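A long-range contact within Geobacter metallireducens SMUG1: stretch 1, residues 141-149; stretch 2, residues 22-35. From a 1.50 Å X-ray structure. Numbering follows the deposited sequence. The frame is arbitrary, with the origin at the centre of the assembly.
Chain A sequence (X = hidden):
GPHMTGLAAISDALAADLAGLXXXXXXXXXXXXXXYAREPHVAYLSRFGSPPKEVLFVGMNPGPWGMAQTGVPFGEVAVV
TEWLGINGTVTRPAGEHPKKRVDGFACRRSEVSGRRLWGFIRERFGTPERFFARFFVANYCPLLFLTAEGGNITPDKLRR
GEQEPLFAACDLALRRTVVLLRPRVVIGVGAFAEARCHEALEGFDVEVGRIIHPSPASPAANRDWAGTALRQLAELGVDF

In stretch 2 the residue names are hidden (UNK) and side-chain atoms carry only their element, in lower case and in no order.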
ATOM      1  N   CYS A 141      -4.286   3.336  -2.754  1.00 15.55           N
ATOM      2  CA  CYS A 141      -4.889   2.830  -4.007  1.00 17.89           C
ATOM      3  C   CYS A 141      -4.296   1.490  -4.296  1.00 16.01           C
ATOM      4  O   CYS A 141      -3.118   1.352  -4.337  1.00 18.88           O
ATOM      5  CB  CYS A 141      -4.613   3.863  -5.100  1.00 17.77           C
ATOM      6  SG  CYS A 141      -5.157   3.302  -6.746  1.00 20.73           S
ATOM      7  N   PRO A 142      -5.133   0.478  -4.425  1.00 15.36           N
ATOM      8  CA  PRO A 142      -4.588  -0.858  -4.686  1.00 16.23           C
ATOM      9  C   PRO A 142      -4.336  -1.184  -6.153  1.00 20.64           C
ATOM     10  O   PRO A 142      -3.787  -2.255  -6.426  1.00 19.25           O
ATOM     11  CB  PRO A 142      -5.671  -1.743  -4.162  1.00 18.42           C
ATOM     12  CG  PRO A 142      -6.912  -1.018  -4.485  1.00 19.95           C
ATOM     13  CD  PRO A 142      -6.596   0.430  -4.141  1.00 16.68           C
ATOM     14  N   LEU A 143      -4.702  -0.297  -7.051  1.00 18.54           N
ATOM     15  CA  LEU A 143      -4.595  -0.575  -8.502  1.00 16.23           C
ATOM     16  C   LEU A 143      -3.286  -0.132  -9.042  1.00 16.35           C
ATOM     17  O   LEU A 143      -2.759   0.928  -8.608  1.00 17.88           O
ATOM     18  CB  LEU A 143      -5.689   0.220  -9.142  1.00 14.39           C
ATOM     19  CG  LEU A 143      -7.107  -0.112  -8.802  1.00 17.14           C
ATOM     20  CD1 LEU A 143      -8.058   0.835  -9.546  1.00 20.84           C
ATOM     21  CD2 LEU A 143      -7.472  -1.561  -8.966  1.00 17.32           C
ATOM     22  N   LEU A 144      -2.772  -0.848 -10.055  1.00 15.36           N
ATOM     23  CA  LEU A 144      -1.616  -0.436 -10.857  1.00 17.17           C
ATOM     24  C   LEU A 144      -2.142  -0.054 -12.289  1.00 18.38           C
ATOM     25  O   LEU A 144      -2.984  -0.762 -12.771  1.00 18.98           O
ATOM     26  CB  LEU A 144      -0.653  -1.580 -10.967  1.00 16.70           C
ATOM     27  CG  LEU A 144       0.656  -1.307 -11.637  1.00 22.43           C
ATOM     28  CD1 LEU A 144       1.676  -0.798 -10.647  1.00 25.55           C
ATOM     29  CD2 LEU A 144       1.250  -2.489 -12.354  1.00 21.87           C
ATOM     30  N   PHE A 145      -1.748   1.113 -12.791  1.00 17.17           N
ATOM     31  CA  PHE A 145      -2.190   1.646 -14.055  1.00 19.56           C
ATOM     32  C   PHE A 145      -1.010   1.619 -15.031  1.00 22.48           C
ATOM     33  O   PHE A 145       0.091   2.119 -14.720  1.00 23.41           O
ATOM     34  CB  PHE A 145      -2.705   3.080 -13.833  1.00 20.43           C
ATOM     35  CG  PHE A 145      -3.808   3.185 -12.868  1.00 23.53           C
ATOM     36  CD1 PHE A 145      -5.119   2.984 -13.243  1.00 23.30           C
ATOM     37  CD2 PHE A 145      -3.524   3.604 -11.590  1.00 19.72           C
ATOM     38  CE1 PHE A 145      -6.154   3.119 -12.337  1.00 24.14           C
ATOM     39  CE2 PHE A 145      -4.562   3.713 -10.655  1.00 20.83           C
ATOM     40  CZ  PHE A 145      -5.839   3.510 -11.043  1.00 20.03           C
ATOM     41  N   LEU A 146      -1.253   1.106 -16.241  1.00 22.78           N
ATOM     42  CA  LEU A 146      -0.213   1.106 -17.281  1.00 21.70           C
ATOM     43  C   LEU A 146      -0.719   1.697 -18.605  1.00 20.11           C
ATOM     44  O   LEU A 146      -1.875   1.550 -18.915  1.00 21.42           O
ATOM     45  CB  LEU A 146       0.240  -0.336 -17.550  1.00 20.31           C
ATOM     46  CG  LEU A 146       0.662  -1.230 -16.387  1.00 18.40           C
ATOM     47  CD1 LEU A 146       0.849  -2.691 -16.832  1.00 21.64           C
ATOM     48  CD2 LEU A 146       1.897  -0.718 -15.689  1.00 23.63           C
ATOM     49  N   THR A 147       0.232   2.306 -19.325  1.00 23.78           N
ATOM     50  CA  THR A 147      -0.034   2.703 -20.701  1.00 24.17           C
ATOM     51  C   THR A 147      -0.078   1.485 -21.575  1.00 29.05           C
ATOM     52  O   THR A 147       0.349   0.373 -21.198  1.00 24.04           O
ATOM     53  CB  THR A 147       1.097   3.585 -21.209  1.00 25.72           C
ATOM     54  OG1 THR A 147       2.310   2.818 -21.326  1.00 26.68           O
ATOM     55  CG2 THR A 147       1.308   4.795 -20.263  1.00 27.15           C
ATOM     56  N   ALA A 148      -0.511   1.711 -22.810  1.00 28.87           N
ATOM     57  CA  ALA A 148      -0.496   0.606 -23.781  1.00 26.53           C
ATOM     58  C   ALA A 148       0.903   0.042 -24.012  1.00 24.71           C
ATOM     59  O   ALA A 148       1.048  -1.117 -24.374  1.00 28.66           O
ATOM     60  CB  ALA A 148      -1.092   1.133 -25.133  1.00 32.44           C
ATOM     61  N   GLU A 149       1.959   0.817 -23.817  1.00 25.07           N
ATOM     62  CA  GLU A 149       3.306   0.304 -23.904  1.00 27.05           C
ATOM     63  C   GLU A 149       3.849  -0.282 -22.583  1.00 33.30           C
ATOM     64  O   GLU A 149       5.002  -0.649 -22.453  1.00 29.56           O
ATOM     65  CB  GLU A 149       4.266   1.398 -24.388  1.00 34.23           C
ATOM     66  CG  GLU A 149       3.895   2.005 -25.744  1.00 33.68           C
ATOM     67  CD  GLU A 149       2.677   2.920 -25.695  1.00 46.33           C
ATOM     68  OE1 GLU A 149       2.393   3.647 -24.646  1.00 43.39           O
ATOM     69  OE2 GLU A 149       1.999   2.930 -26.739  1.00 60.22           O
ATOM     70  N   UNK A  22     -14.182   3.404 -14.653  1.00 29.40           N
ATOM     71  CA  UNK A  22     -13.586   3.286 -15.962  1.00 36.73           C
ATOM     72  C   UNK A  22     -12.400   4.186 -16.071  1.00 27.42           C
ATOM     73  O   UNK A  22     -12.406   5.290 -15.528  1.00 30.59           O
ATOM     74  c   UNK A  22     -14.596   3.661 -17.091  1.00 40.68           C
ATOM     75  o   UNK A  22     -15.660   2.725 -17.062  1.00 56.91           O
ATOM     76  N   UNK A  23     -11.397   3.709 -16.806  1.00 30.25           N
ATOM     77  CA  UNK A  23     -10.201   4.462 -17.075  1.00 32.71           C
ATOM     78  C   UNK A  23      -9.918   4.379 -18.568  1.00 39.08           C
ATOM     79  O   UNK A  23     -10.141   3.348 -19.165  1.00 44.83           O
ATOM     80  c   UNK A  23      -9.017   3.951 -16.270  1.00 33.35           C
ATOM     81  c   UNK A  23      -9.828   3.919 -12.084  1.00 30.60           C
ATOM     82  c   UNK A  23      -9.292   5.049 -12.672  1.00 33.57           C
ATOM     83  c   UNK A  23      -9.839   2.767 -14.183  1.00 29.89           C
ATOM     84  c   UNK A  23     -10.060   2.763 -12.807  1.00 26.48           C
ATOM     85  c   UNK A  23      -9.017   5.045 -14.020  1.00 30.73           C
ATOM     86  c   UNK A  23      -9.287   3.915 -14.789  1.00 28.37           C
ATOM     87  N   UNK A  24      -9.405   5.455 -19.119  1.00 37.51           N
ATOM     88  CA  UNK A  24      -9.138   5.496 -20.563  1.00 41.61           C
ATOM     89  C   UNK A  24      -7.787   6.068 -20.812  1.00 37.59           C
ATOM     90  O   UNK A  24      -7.064   6.426 -19.882  1.00 35.43           O
ATOM     91  c   UNK A  24     -10.209   6.282 -21.289  1.00 41.64           C
ATOM     92  o   UNK A  24     -10.370   7.563 -20.737  1.00 36.15           O
ATOM     93  N   UNK A  25      -7.436   6.144 -22.101  1.00 46.02           N
ATOM     94  CA  UNK A  25      -6.116   6.564 -22.523  1.00 45.21           C
ATOM     95  C   UNK A  25      -5.701   7.827 -21.718  1.00 47.75           C
ATOM     96  O   UNK A  25      -6.534   8.681 -21.477  1.00 53.94           O
ATOM     97  o   UNK A  25      -4.859   6.582 -24.654  1.00 54.89           O
ATOM     98  c   UNK A  25      -6.126   6.813 -24.066  1.00 46.35           C
ATOM     99  N   UNK A  26      -4.416   7.922 -21.245  1.00 43.36           N
ATOM    100  CA  UNK A  26      -3.432   6.936 -21.637  1.00 37.85           C
ATOM    101  C   UNK A  26      -3.411   5.623 -20.797  1.00 37.19           C
ATOM    102  O   UNK A  26      -2.503   4.802 -20.985  1.00 31.62           O
ATOM    103  c   UNK A  26      -3.845   8.774 -20.186  1.00 39.58           C
ATOM    104  c   UNK A  26      -2.400   8.313 -20.091  1.00 45.53           C
ATOM    105  c   UNK A  26      -2.130   7.645 -21.361  1.00 37.32           C
ATOM    106  N   UNK A  27      -4.377   5.430 -19.917  1.00 36.83           N
ATOM    107  CA  UNK A  27      -4.512   4.071 -19.287  1.00 28.23           C
ATOM    108  C   UNK A  27      -4.983   3.052 -20.297  1.00 30.16           C
ATOM    109  O   UNK A  27      -6.048   3.196 -20.871  1.00 27.92           O
ATOM    110  c   UNK A  27      -5.145   5.202 -17.079  1.00 33.93           C
ATOM    111  c   UNK A  27      -5.507   4.097 -18.095  1.00 30.35           C
ATOM    112  c   UNK A  27      -5.578   2.736 -17.380  1.00 28.17           C
ATOM    113  N   UNK A  28      -4.188   2.004 -20.501  1.00 26.45           N
ATOM    114  CA  UNK A  28      -4.607   0.842 -21.256  1.00 25.20           C
ATOM    115  C   UNK A  28      -4.859  -0.377 -20.427  1.00 28.32           C
ATOM    116  O   UNK A  28      -5.560  -1.275 -20.868  1.00 31.29           O
ATOM    117  c   UNK A  28      -3.599   0.500 -22.329  1.00 26.04           C
ATOM    118  N   UNK A  29      -4.202  -0.498 -19.238  1.00 23.48           N
ATOM    119  CA  UNK A  29      -4.315  -1.709 -18.457  1.00 24.12           C
ATOM    120  C   UNK A  29      -4.451  -1.276 -16.969  1.00 23.32           C
ATOM    121  O   UNK A  29      -3.789  -0.335 -16.549  1.00 22.34           O
ATOM    122  n   UNK A  29      -3.156  -4.105 -20.393  1.00 27.36           N
ATOM    123  c   UNK A  29      -2.710  -4.214 -21.635  1.00 29.77           C
ATOM    124  c   UNK A  29      -3.067  -2.545 -18.477  1.00 24.02           C
ATOM    125  c   UNK A  29      -2.691  -2.933 -19.846  1.00 26.39           C
ATOM    126  n   UNK A  29      -2.008  -3.140 -21.918  1.00 28.13           N
ATOM    127  c   UNK A  29      -1.934  -2.330 -20.799  1.00 23.99           C
ATOM    128  N   UNK A  30      -5.273  -2.013 -16.273  1.00 19.25           N
ATOM    129  CA  UNK A  30      -5.475  -1.784 -14.834  1.00 23.93           C
ATOM    130  C   UNK A  30      -5.339  -3.122 -14.147  1.00 21.06           C
ATOM    131  O   UNK A  30      -6.085  -4.045 -14.444  1.00 23.15           O
ATOM    132  c   UNK A  30      -6.997   0.181 -15.246  1.00 25.11           C
ATOM    133  c   UNK A  30      -6.846  -1.157 -14.553  1.00 20.97           C
ATOM    134  c   UNK A  30      -7.087  -0.964 -13.056  1.00 22.10           C
ATOM    135  N   UNK A  31      -4.402  -3.234 -13.197  1.00 16.46           N
ATOM    136  CA  UNK A  31      -4.225  -4.430 -12.403  1.00 15.11           C
ATOM    137  C   UNK A  31      -4.817  -4.243 -10.992  1.00 19.39           C
ATOM    138  O   UNK A  31      -4.545  -3.295 -10.384  1.00 18.42           O
ATOM    139  c   UNK A  31      -0.604  -5.594 -13.138  1.00 16.15           C
ATOM    140  c   UNK A  31      -2.743  -4.744 -12.194  1.00 18.52           C
ATOM    141  c   UNK A  31      -0.206  -5.927 -15.429  1.00 20.68           C
ATOM    142  c   UNK A  31       0.240  -5.974 -14.153  1.00 18.24           C
ATOM    143  c   UNK A  31      -1.860  -5.162 -13.370  1.00 15.75           C
ATOM    144  o   UNK A  31       0.627  -6.302 -16.429  1.00 19.57           O
ATOM    145  c   UNK A  31      -1.458  -5.486 -15.697  1.00 20.71           C
ATOM    146  c   UNK A  31      -2.290  -5.107 -14.668  1.00 18.87           C
ATOM    147  N   UNK A  32      -5.566  -5.211 -10.515  1.00 17.17           N
ATOM    148  CA  UNK A  32      -6.152  -5.179  -9.155  1.00 17.98           C
ATOM    149  C   UNK A  32      -5.763  -6.430  -8.340  1.00 20.35           C
ATOM    150  O   UNK A  32      -6.410  -7.484  -8.366  1.00 16.35           O
ATOM    151  o   UNK A  32      -7.504  -4.804  -6.868  1.00 23.43           O
ATOM    152  n   UNK A  32      -9.523  -4.442  -7.901  1.00 28.32           N
ATOM    153  c   UNK A  32      -7.635  -5.046  -9.222  1.00 17.31           C
ATOM    154  c   UNK A  32      -8.233  -4.803  -7.875  1.00 21.50           C
ATOM    155  N   UNK A  33      -4.630  -6.340  -7.603  1.00 13.89           N
ATOM    156  CA  UNK A  33      -4.097  -7.443  -6.821  1.00 14.42           C
ATOM    157  C   UNK A  33      -5.116  -7.883  -5.724  1.00 14.32           C
ATOM    158  O   UNK A  33      -4.959  -8.985  -5.190  1.00 15.39           O
ATOM    159  c   UNK A  33      -2.734  -5.586  -6.659  1.00 17.99           C
ATOM    160  c   UNK A  33      -3.706  -5.185  -7.648  1.00 15.78           C
ATOM    161  c   UNK A  33      -2.755  -6.964  -6.276  1.00 15.61           C
ATOM    162  N   UNK A  34      -6.085  -7.026  -5.394  1.00 15.86           N
ATOM    163  CA  UNK A  34      -7.103  -7.448  -4.432  1.00 15.02           C
ATOM    164  C   UNK A  34      -7.875  -8.571  -4.974  1.00 16.92           C
ATOM    165  O   UNK A  34      -8.459  -9.364  -4.196  1.00 23.28           O
ATOM    166  c   UNK A  34      -8.495  -4.026  -3.061  1.00 21.46           C
ATOM    167  c   UNK A  34      -7.474  -5.054  -3.531  1.00 25.82           C
ATOM    168  c   UNK A  34      -8.063  -6.300  -4.063  1.00 19.06           C
ATOM    169  c   UNK A  34      -6.472  -5.323  -2.388  1.00 23.24           C
ATOM    170  N   UNK A  35      -7.908  -8.720  -6.296  1.00 17.89           N
ATOM    171  CA  UNK A  35      -8.623  -9.811  -6.947  1.00 17.39           C
ATOM    172  C   UNK A  35      -7.730 -10.968  -7.315  1.00 16.61           C
ATOM    173  O   UNK A  35      -8.075 -12.123  -7.070  1.00 21.98           O
ATOM    174  c   UNK A  35      -9.348  -9.266  -8.165  1.00 17.54           C
ATOM    175  c   UNK A  35     -11.370  -8.493  -7.045  1.00 26.18           C
ATOM    176  c   UNK A  35     -10.283  -8.109  -7.987  1.00 23.74           C
ATOM    177  c   UNK A  35     -10.937  -7.633  -9.300  1.00 25.23           C
TER
HETATM  178  O   HOH W   1      -1.772   4.232 -23.461  1.00 35.72           O
HETATM  179  O   HOH W   2      -1.079  -2.770 -24.512  1.00 33.96           O

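Position 22 carries one carbon and then one oxygen, far from stretch 1; a lone hydroxyl on CB makes it Ser22. At position 23 a single carbon leads into a ring of six carbons with no heteroatom, and Leu143 CD1 and the edge of the Phe145 ring come up to it. This is Phe23, whose ring face receives that edge, with centroids 5.0 Å apart and planes at 63°.

Positions 24 and 25 each repeat the pattern of one carbon and one oxygen, without contact across the gap: Ser24 and Ser25. At position 26 three carbons close onto the backbone N, and the peptide bond before it is cis, an arrangement this ring tolerates better than other residues do. Pro26 offers its backbone: Thr147 CA lies 3.3 Å from Pro26 O in a CA-H...O contact, and a water links Pro26 O to Ala148 N.

Position 27 has one carbon carrying two more, and one branch approaches the edge of the Phe145 ring. It is Val27, with CG1 4.2 Å from Phe145 CD1. Position 28 stops at CB, so it is Ala28; that CB packs 3.8 Å from Ala148 CB, while Ala28 N donates to Leu146 O at 2.8 Å.

At position 29 one carbon bears a five-membered ring of three carbons and two nitrogens, its edge near the carbonyls of Leu146, Thr147 and Ala148. Only an imidazole fits: His29. A water bridges NE2 of His29 and Ala148 O, and the other ring nitrogen is bonded elsewhere in the structure. Position 30 is again one carbon carrying two, set between Leu143 and Phe145; Val30 places CG1 4.1 Å from Leu143 CD1 and CG2 3.9 Å from Phe145 CD1.

Position 31 shows a six-carbon ring bearing one oxygen, packed against Leu144 and Leu146. This is Tyr31, its CD2 3.7 Å from Leu144 CD2 and its OH satisfied elsewhere in the structure. Position 32 has two carbons, the second carrying one oxygen and one nitrogen; its CB meets Leu143 CD2 at 3.5 Å. The four atoms alone would also suit aspartate if both ends were oxygen, but the nitrogen gives Asn32. Its OD1 caps the coming helix, accepting from the backbone N of residue 34 at 3.0 Å.

Position 33 closes three carbons onto N, hence Pro33, whose CD sits 3.2 Å from Pro142 O. Position 34 has four carbons forked at the second and meets the Pro142 ring: Leu34, CD1 3.7 Å from Pro142 CG. Position 35 has the same fork but no contact, Leu35.

The contact works as an antiparallel strand pair. Leu144 and Tyr31 exchange two hydrogen bonds, Leu146 and His29 two more, and the Phe145–Val30 pair between them has none. Alternation then sorts the side chains: Leu144, Leu146, His29 and Tyr31 share one face, Phe145 and Val30 the other. Backbone bonds set the register, while apolar packing on both faces helps bury 785 Å².

Stretch 2 22-35: SFSSPVAHVYNPLL
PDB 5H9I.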